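Local coordinates for protein Bug27 (Bordetella pertussis, PDB 2QPQ) that probably captures a small solute in the periplasm, as a Venus-flytrap binding protein of the Bug family, for uptake or sensing, at residues 85-88 with 92-95; 21-26 with 43-48. All blocks are in the same frame, centred on the assembly; numbering follows the deposited sequence.

Contact 1: residues 85-88 with 92-95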
loop_
_atom_site.group_PDB
_atom_site.type_symbol
_atom_site.label_atom_id
_atom_site.label_comp_id
_atom_site.label_asym_id
_atom_site.label_seq_id
_atom_site.Cartn_x
_atom_site.Cartn_y
_atom_site.Cartn_z
ATOM N N LEU A 85 -2.638 -12.524 15.714
ATOM C CA LEU A 85 -3.167 -12.754 14.358
ATOM C C LEU A 85 -3.767 -14.136 14.268
ATOM O O LEU A 85 -3.118 -15.096 14.619
ATOM C CB LEU A 85 -2.021 -12.630 13.358
ATOM C CG LEU A 85 -2.232 -12.067 11.967
ATOM C CD1 LEU A 85 -2.756 -10.684 12.061
ATOM C CD2 LEU A 85 -0.909 -12.132 11.230
ATOM N N PRO A 86 -5.002 -14.246 13.747
ATOM C CA PRO A 86 -5.771 -15.490 13.714
ATOM C C PRO A 86 -5.412 -16.449 12.548
ATOM O O PRO A 86 -6.201 -17.349 12.201
ATOM C CB PRO A 86 -7.203 -14.983 13.581
ATOM C CG PRO A 86 -7.065 -13.713 12.759
ATOM C CD PRO A 86 -5.721 -13.123 13.114
ATOM N N PHE A 87 -4.222 -16.275 11.971
ATOM C CA PHE A 87 -3.745 -17.102 10.864
ATOM C C PHE A 87 -2.233 -16.977 10.796
ATOM O O PHE A 87 -1.633 -16.124 11.458
ATOM C CB PHE A 87 -4.376 -16.701 9.522
ATOM C CG PHE A 87 -4.379 -15.203 9.280
ATOM C CD1 PHE A 87 -3.209 -14.547 8.865
ATOM C CD2 PHE A 87 -5.522 -14.467 9.481
ATOM C CE1 PHE A 87 -3.211 -13.151 8.636
ATOM C CE2 PHE A 87 -5.514 -13.067 9.285
ATOM C CZ PHE A 87 -4.350 -12.433 8.878
ATOM N N ASP A 88 -1.617 -17.830 10.001
ATOM C CA ASP A 88 -0.172 -17.744 9.758
ATOM C C ASP A 88 -0.037 -16.983 8.437
ATOM O O ASP A 88 -0.378 -17.507 7.387
ATOM C CB ASP A 88 0.420 -19.129 9.628
ATOM C CG ASP A 88 1.936 -19.113 9.424
ATOM O OD1 ASP A 88 2.523 -18.152 8.879
ATOM O OD2 ASP A 88 2.574 -20.106 9.785
ATOM N N ASP A 92 -0.383 -19.641 5.492
ATOM C CA ASP A 92 -1.808 -19.791 5.178
ATOM C C ASP A 92 -2.256 -19.122 3.866
ATOM O O ASP A 92 -3.439 -19.121 3.543
ATOM C CB ASP A 92 -2.691 -19.332 6.338
ATOM C CG ASP A 92 -2.598 -20.250 7.543
ATOM O OD1 ASP A 92 -2.100 -21.395 7.408
ATOM O OD2 ASP A 92 -3.015 -19.807 8.634
ATOM N N PHE A 93 -1.310 -18.512 3.172
ATOM C CA PHE A 93 -1.535 -17.788 1.931
ATOM C C PHE A 93 -0.403 -18.072 0.957
ATOM O O PHE A 93 0.749 -18.281 1.380
ATOM C CB PHE A 93 -1.621 -16.272 2.197
ATOM C CG PHE A 93 -2.683 -15.901 3.200
ATOM C CD1 PHE A 93 -4.008 -15.706 2.800
ATOM C CD2 PHE A 93 -2.374 -15.793 4.548
ATOM C CE1 PHE A 93 -5.001 -15.402 3.753
ATOM C CE2 PHE A 93 -3.369 -15.484 5.483
ATOM C CZ PHE A 93 -4.659 -15.295 5.067
ATOM N N ALA A 94 -0.737 -18.038 -0.335
ATOM C CA ALA A 94 0.217 -18.211 -1.420
ATOM C C ALA A 94 -0.059 -17.100 -2.428
ATOM O O ALA A 94 -1.214 -16.810 -2.793
ATOM C CB ALA A 94 0.030 -19.564 -2.082
ATOM N N ALA A 95 1.011 -16.496 -2.892
ATOM C CA ALA A 95 0.898 -15.345 -3.781
ATOM C C ALA A 95 0.569 -15.751 -5.200
ATOM O O ALA A 95 1.005 -16.803 -5.679
ATOM C CB ALA A 95 2.219 -14.570 -3.767
#
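Asp88 N gives its hydrogen to Asp92 OD2 at 2.8 Å in an almost straight bond (175° at the hydrogen), reaching the oxygen from above the carboxylate plane. A second bond runs the other way, from Asp92 N to Asp88 O at 2.9 Å, and is the main-chain part of an Asx motif that closes the turn leading from the loop after helix 74-81 into strand 93-109. The side-chain part comes from Asp88 OD1, which takes the backbone N-H groups of Lys90 and Lys91. Asp88 thus accepts from three successive N-H groups, two at its carboxylate and one at its carbonyl, while the Asp92 carboxylate returns to Asp88 N. That bond fixes Asp92 OD2, which also lies 3.5 Å from Phe87 CB.

Beside these polar bonds Phe87 and Phe93 form a T-shaped stack: the edge of Phe93 is turned to a face of Phe87, with the ring planes of Phe87 and Phe93 at 86° and their centroids 5.3 Å apart. Phe87 puts CG between its own N and carbonyl carbon (chi1 46°), which swings the ring out beside Phe93; Leu85 CG lies over the opposite face. Phe93, a buried strand residue, pairs in turn with Phe75, also edge-to-face, and touches Leu233 of strand 227-235. The stack's nearest approach is Phe93 CE2 at 3.5 Å from Phe87 CD1.

Contact 2: residues 21-26 with 43-48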
loop_
_atom_site.group_PDB
_atom_site.type_symbol
_atom_site.label_atom_id
_atom_site.label_comp_id
_atom_site.label_asym_id
_atom_site.label_seq_id
_atom_site.Cartn_x
_atom_site.Cartn_y
_atom_site.Cartn_z
ATOM N N GLY A 21 -6.981 2.480 -3.467
ATOM C CA GLY A 21 -6.379 1.815 -4.636
ATOM C C GLY A 21 -6.587 0.298 -4.642
ATOM O O GLY A 21 -6.733 -0.302 -5.691
ATOM N N THR A 22 -6.568 -0.330 -3.465
ATOM C CA THR A 22 -6.713 -1.780 -3.387
ATOM C C THR A 22 -8.080 -2.224 -3.946
ATOM O O THR A 22 -8.165 -3.141 -4.775
ATOM C CB THR A 22 -6.515 -2.271 -1.931
ATOM O OG1 THR A 22 -5.248 -1.810 -1.472
ATOM C CG2 THR A 22 -6.519 -3.791 -1.872
ATOM N N ASP A 23 -9.137 -1.535 -3.521
ATOM C CA ASP A 23 -10.501 -1.831 -3.998
ATOM C C ASP A 23 -10.595 -1.502 -5.504
ATOM O O ASP A 23 -11.229 -2.209 -6.278
ATOM C CB ASP A 23 -11.504 -0.991 -3.214
ATOM C CG ASP A 23 -12.890 -1.044 -3.795
ATOM O OD1 ASP A 23 -13.671 -1.961 -3.437
ATOM O OD2 ASP A 23 -13.208 -0.141 -4.618
ATOM N N MET A 24 -9.970 -0.410 -5.897
ATOM C CA MET A 24 -10.061 0.048 -7.304
ATOM C C MET A 24 -9.455 -1.036 -8.231
ATOM O O MET A 24 -10.044 -1.421 -9.251
ATOM C CB MET A 24 -9.285 1.361 -7.456
ATOM C CG MET A 24 -9.218 1.893 -8.905
ATOM S SD MET A 24 -7.888 1.223 -9.931
ATOM C CE MET A 24 -6.451 2.120 -9.334
ATOM N N LEU A 25 -8.258 -1.497 -7.885
ATOM C CA LEU A 25 -7.596 -2.533 -8.660
ATOM C C LEU A 25 -8.355 -3.866 -8.657
ATOM O O LEU A 25 -8.486 -4.510 -9.700
ATOM C CB LEU A 25 -6.174 -2.718 -8.167
ATOM C CG LEU A 25 -5.200 -1.563 -8.351
ATOM C CD1 LEU A 25 -3.969 -1.765 -7.438
ATOM C CD2 LEU A 25 -4.794 -1.432 -9.858
ATOM N N ALA A 26 -8.829 -4.299 -7.490
ATOM C CA ALA A 26 -9.655 -5.506 -7.434
ATOM C C ALA A 26 -10.882 -5.399 -8.360
ATOM O O ALA A 26 -11.160 -6.314 -9.135
ATOM C CB ALA A 26 -10.068 -5.851 -5.958
ATOM N N VAL A 43 -16.507 -9.291 -6.553
ATOM C CA VAL A 43 -15.594 -8.550 -5.693
ATOM C C VAL A 43 -16.350 -8.074 -4.467
ATOM O O VAL A 43 -17.432 -7.480 -4.577
ATOM C CB VAL A 43 -14.959 -7.377 -6.463
ATOM C CG1 VAL A 43 -14.167 -6.428 -5.535
ATOM C CG2 VAL A 43 -14.099 -7.917 -7.614
ATOM N N GLU A 44 -15.818 -8.366 -3.288
ATOM C CA GLU A 44 -16.472 -7.921 -2.086
ATOM C C GLU A 44 -15.459 -7.367 -1.080
ATOM O O GLU A 44 -14.339 -7.834 -1.002
ATOM C CB GLU A 44 -17.346 -9.049 -1.520
ATOM C CG GLU A 44 -16.611 -10.310 -1.255
ATOM C CD GLU A 44 -17.493 -11.356 -0.591
ATOM O OE1 GLU A 44 -18.262 -11.016 0.353
ATOM O OE2 GLU A 44 -17.397 -12.524 -0.985
ATOM N N ASN A 45 -15.824 -6.320 -0.364
ATOM C CA ASN A 45 -14.915 -5.752 0.625
ATOM C C ASN A 45 -15.196 -6.387 1.963
ATOM O O ASN A 45 -16.343 -6.442 2.380
ATOM C CB ASN A 45 -15.045 -4.216 0.722
ATOM C CG ASN A 45 -14.845 -3.538 -0.611
ATOM O OD1 ASN A 45 -13.722 -3.163 -0.985
ATOM N ND2 ASN A 45 -15.913 -3.402 -1.347
ATOM N N ARG A 46 -14.137 -6.895 2.604
ATOM C CA ARG A 46 -14.207 -7.382 3.973
ATOM C C ARG A 46 -13.065 -6.755 4.752
ATOM O O ARG A 46 -12.075 -7.431 5.031
ATOM C CB ARG A 46 -14.120 -8.928 3.984
ATOM C CG ARG A 46 -15.189 -9.603 3.124
ATOM C CD ARG A 46 -16.563 -9.664 3.843
ATOM N NE ARG A 46 -17.293 -10.737 3.220
ATOM C CZ ARG A 46 -17.806 -11.806 3.801
ATOM N NH1 ARG A 46 -17.771 -12.011 5.111
ATOM N NH2 ARG A 46 -18.382 -12.674 3.014
ATOM N N PRO A 47 -13.164 -5.438 5.065
ATOM C CA PRO A 47 -12.024 -4.674 5.543
ATOM C C PRO A 47 -11.734 -4.659 7.051
ATOM O O PRO A 47 -10.780 -4.047 7.481
ATOM C CB PRO A 47 -12.357 -3.277 5.051
ATOM C CG PRO A 47 -13.838 -3.211 5.110
ATOM C CD PRO A 47 -14.365 -4.578 4.947
ATOM N N GLY A 48 -12.536 -5.358 7.842
ATOM C CA GLY A 48 -12.358 -5.340 9.302
ATOM C C GLY A 48 -10.958 -5.666 9.750
ATOM O O GLY A 48 -10.302 -6.553 9.169
#
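Apolar contact is made where Val43 leans on Ala26, the last residue of 21-26, within a beta-alpha-beta crossover. Val43 CG1 lies 4.2 Å from Ala26 CB, and Val43 CG2, on the other branch, reaches to 3.7 Å from Ala26 O. With CG1 anti to its backbone N (chi1 171°), both methyls of the valine are turned to the helix.

The polar meeting is one turn earlier, where the carboxylate of Asp23 comes up against the amide of Asn45. The side chains cross at about a right angle, yet the carboxylate and amide planes are only 28° apart. Asp23 OD1 also forms a salt bridge with Arg27 NE, so this buried carboxylate has a charged partner one helical turn on.

Glu44 points away from the helix, and its OE1 is held in a salt bridge by Arg46, just past the strand: Arg46 grips Glu44 OE1 side-on, with NE at 3.0 Å and NH2 at 3.1 Å, both from the same face of the carboxylate.

Strand 41-45 runs parallel to strand 10-14, whose Val14 touches both Ala26 and Val43. Helix 21-35 links these two strands, resting on Met70 of strand 67-72 and meeting helix 257-266 through Met24 and Leu25.

How the contacts relate
Contact 2 is complete before contact 1 begins along the chain. Their centres are 18 Å apart and their nearest atoms about 8 Å, so they do not touch. Both reach the same mixed sheet: the 43-48 segment through strand 41-45, next to strand 10-14, and the 92-95 segment through strand 93-109, which pairs with strand 227-235. Between these pairs runs strand 67-72, bonded to 10-14 and to 227-235. A bound citrate, probably from the crystallisation liquor, accepts a bond from Gly21 N and is hydrogen-bonded to Thr22 OG1, both residues of contact 2. This is consistent with the start of helix 21-35 facing an anion-binding cleft.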